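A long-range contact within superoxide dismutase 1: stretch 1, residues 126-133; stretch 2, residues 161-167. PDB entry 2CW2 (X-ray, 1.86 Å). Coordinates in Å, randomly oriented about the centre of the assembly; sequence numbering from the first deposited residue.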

# COMPACT_ATOMS: atom_id res chain seq x y z
N GLU A 126 1.22 -31.07 11.71
CA GLU A 126 1.32 -32.27 10.89
C GLU A 126 1.26 -31.92 9.40
O GLU A 126 2.06 -32.43 8.61
CB GLU A 126 0.17 -33.23 11.27
CG GLU A 126 0.11 -34.53 10.50
CD GLU A 126 -1.07 -35.39 10.95
OE1 GLU A 126 -1.90 -35.76 10.08
OE2 GLU A 126 -1.18 -35.66 12.17
N LEU A 127 0.34 -31.05 9.02
CA LEU A 127 0.13 -30.71 7.60
C LEU A 127 1.28 -29.87 7.09
O LEU A 127 1.70 -30.00 5.92
CB LEU A 127 -1.20 -29.98 7.41
CG LEU A 127 -2.44 -30.86 7.69
CD1 LEU A 127 -3.71 -30.03 7.74
CD2 LEU A 127 -2.58 -31.98 6.67
N ILE A 128 1.82 -29.01 7.96
CA ILE A 128 2.97 -28.20 7.58
C ILE A 128 4.15 -29.11 7.27
O ILE A 128 4.82 -28.94 6.25
CB ILE A 128 3.33 -27.18 8.70
CG1 ILE A 128 2.34 -26.01 8.65
CG2 ILE A 128 4.75 -26.67 8.53
CD1 ILE A 128 2.50 -25.06 9.79
N THR A 129 4.37 -30.11 8.12
CA THR A 129 5.41 -31.09 7.87
C THR A 129 5.14 -31.83 6.58
O THR A 129 6.04 -32.00 5.73
CB THR A 129 5.51 -32.07 9.04
OG1 THR A 129 6.01 -31.37 10.19
CG2 THR A 129 6.58 -33.13 8.76
N ARG A 130 3.89 -32.24 6.40
CA ARG A 130 3.54 -32.99 5.21
C ARG A 130 3.86 -32.21 3.93
O ARG A 130 4.43 -32.76 2.99
CB ARG A 130 2.08 -33.40 5.25
CG ARG A 130 1.68 -34.37 4.16
CD ARG A 130 0.20 -34.56 4.03
NE ARG A 130 -0.41 -33.35 3.49
CZ ARG A 130 -1.72 -33.12 3.45
NH1 ARG A 130 -2.57 -34.04 3.89
NH2 ARG A 130 -2.17 -31.97 2.94
N ASP A 131 3.52 -30.92 3.92
CA ASP A 131 3.52 -30.18 2.68
C ASP A 131 4.71 -29.25 2.44
O ASP A 131 4.98 -28.87 1.30
CB ASP A 131 2.20 -29.42 2.51
CG ASP A 131 1.01 -30.35 2.42
OD1 ASP A 131 1.21 -31.55 2.06
OD2 ASP A 131 -0.15 -29.98 2.69
N PHE A 132 5.43 -28.92 3.50
CA PHE A 132 6.62 -28.08 3.37
C PHE A 132 7.85 -28.78 3.89
O PHE A 132 8.95 -28.23 3.79
CB PHE A 132 6.43 -26.79 4.16
CG PHE A 132 5.32 -25.95 3.63
CD1 PHE A 132 5.55 -25.06 2.58
CD2 PHE A 132 4.04 -26.09 4.11
CE1 PHE A 132 4.51 -24.29 2.07
CE2 PHE A 132 3.00 -25.32 3.62
CZ PHE A 132 3.24 -24.43 2.59
N GLY A 133 7.66 -29.97 4.46
CA GLY A 133 8.78 -30.75 4.95
C GLY A 133 9.11 -30.51 6.42
O GLY A 133 9.41 -31.44 7.17
N ASP A 161 -7.06 -28.15 -2.17
CA ASP A 161 -8.03 -29.26 -2.23
C ASP A 161 -7.52 -30.22 -1.19
O ASP A 161 -7.15 -31.33 -1.52
CB ASP A 161 -8.04 -29.89 -3.63
CG ASP A 161 -9.45 -30.17 -4.17
OD1 ASP A 161 -10.15 -31.08 -3.66
OD2 ASP A 161 -9.93 -29.54 -5.16
N GLY A 162 -7.42 -29.76 0.05
CA GLY A 162 -6.83 -30.55 1.12
C GLY A 162 -5.32 -30.34 1.26
O GLY A 162 -4.72 -30.85 2.19
N LYS A 163 -4.73 -29.55 0.36
CA LYS A 163 -3.28 -29.34 0.31
C LYS A 163 -2.96 -27.94 0.77
O LYS A 163 -3.66 -27.01 0.39
CB LYS A 163 -2.80 -29.45 -1.13
CG LYS A 163 -1.80 -30.54 -1.44
CD LYS A 163 -0.46 -30.37 -0.72
CE LYS A 163 0.63 -31.23 -1.37
NZ LYS A 163 1.25 -32.21 -0.45
N LEU A 164 -1.88 -27.78 1.53
CA LEU A 164 -1.46 -26.47 2.01
C LEU A 164 -0.73 -25.74 0.90
O LEU A 164 0.07 -26.33 0.17
CB LEU A 164 -0.51 -26.61 3.19
CG LEU A 164 -1.01 -27.13 4.53
CD1 LEU A 164 -0.02 -26.70 5.63
CD2 LEU A 164 -2.41 -26.62 4.84
N LYS A 165 -0.99 -24.45 0.78
CA LYS A 165 -0.28 -23.64 -0.20
C LYS A 165 -0.21 -22.20 0.28
O LYS A 165 -1.14 -21.71 0.92
CB LYS A 165 -1.00 -23.77 -1.54
CG LYS A 165 -0.58 -22.85 -2.64
CD LYS A 165 -1.73 -22.80 -3.67
CE LYS A 165 -1.52 -23.79 -4.80
NZ LYS A 165 -2.58 -23.64 -5.85
N ILE A 166 0.89 -21.53 -0.04
CA ILE A 166 1.05 -20.13 0.31
C ILE A 166 0.65 -19.30 -0.90
O ILE A 166 1.17 -19.51 -2.00
CB ILE A 166 2.49 -19.81 0.70
CG1 ILE A 166 2.88 -20.55 1.98
CG2 ILE A 166 2.67 -18.27 0.86
CD1 ILE A 166 4.38 -20.60 2.27
N VAL A 167 -0.29 -18.39 -0.71
CA VAL A 167 -0.73 -17.53 -1.80
C VAL A 167 -0.74 -16.08 -1.38
O VAL A 167 -1.02 -15.75 -0.21
CB VAL A 167 -2.13 -17.89 -2.34
CG1 VAL A 167 -2.17 -19.31 -2.88
CG2 VAL A 167 -3.20 -17.70 -1.27
O HOH W 1 -5.39 -33.08 3.72

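The end of a helix lies across the start of a strand. Residues 126-132 are the last turns of the helix, and residues 164-167 begin the strand after a short loop. The two axes approach to 8.7 Å, and their N-to-C directions differ by 78°, so the elements cross nearly at right angles. The backbones come nearest at Asp-131 and Leu-164, whose CA atoms are 6.2 Å apart. The contact buries 406 Å², both sides summed.

Asp-131 is the polar centre of the contact. Its CA-to-CB bond points toward the strand, and its carboxylate meets both a backbone donor and charged side chains. The amide of Leu-164 donates to it, with Leu-164 N 3.0 Å from Asp-131 OD2 and an angle of 167°, close to linear. This satisfies the first amide of the strand with a side-chain acceptor from the helix. The other oxygen takes a salt bridge: Lys-163 NZ lies 2.6 Å from Asp-131 OD1, a short contact between opposite charges. The CA-to-CB bond of Lys-163 points sideways, but the chain bends at chi2 (m) and its ammonium end comes nearer, to the carboxylate.

Arg-130 binds the same carboxylate from within the helix. Arg-130 NE donates to Asp-131 OD1 at 2.8 Å, and Arg-130 NH2 donates to Asp-131 OD2 at 2.8 Å. Two nitrogens of the guanidinium thus pair with two oxygens of the acid. Each carboxylate oxygen therefore accepts two hydrogen bonds: OD1 from Arg-130 and Lys-163, OD2 from Arg-130 and the amide of Leu-164. Asp-131 OD1 is shared by two positive groups. Arg-130 NE and Lys-163 NZ are 4.4 Å apart, and the negative charge bound to both offsets their repulsion.

Arg-130 also reaches the loop before the strand. Its NH2 donates to the carbonyl of Gly-162, with Arg-130 NH2 to Gly-162 O at 2.9 Å and an angle of 152°. NH2 thus serves two acceptors, one in each stretch. The carbonyl lies at the edge of the guanidinium, near its plane, where the N-H groups point. Water 1 adds a second link. It accepts from Arg-130 NH1 at 3.0 Å and donates to Gly-162 O at 2.8 Å. Gly-162 O therefore accepts from both the arginine and the water. Gly-162 itself has a positive phi of 90°, and its backbone angles call for glycine.

Apolar packing lies beside this network. Leu-164 is buried and has the largest covered area of either stretch. Its CD1 is 3.9 Å from Leu-127 CB and also 3.9 Å from Ile-128 CG1. Phe-132 packs on the same leucine, with Phe-132 CE2 3.8 Å from Leu-164 CB and 3.9 Å from Leu-164 CD1. The same ring reaches further along the strand, where Phe-132 CE1 is 3.7 Å from Ile-166 CD1. Lys-165, between these two strand residues, points its CA-to-CB bond away from the helix.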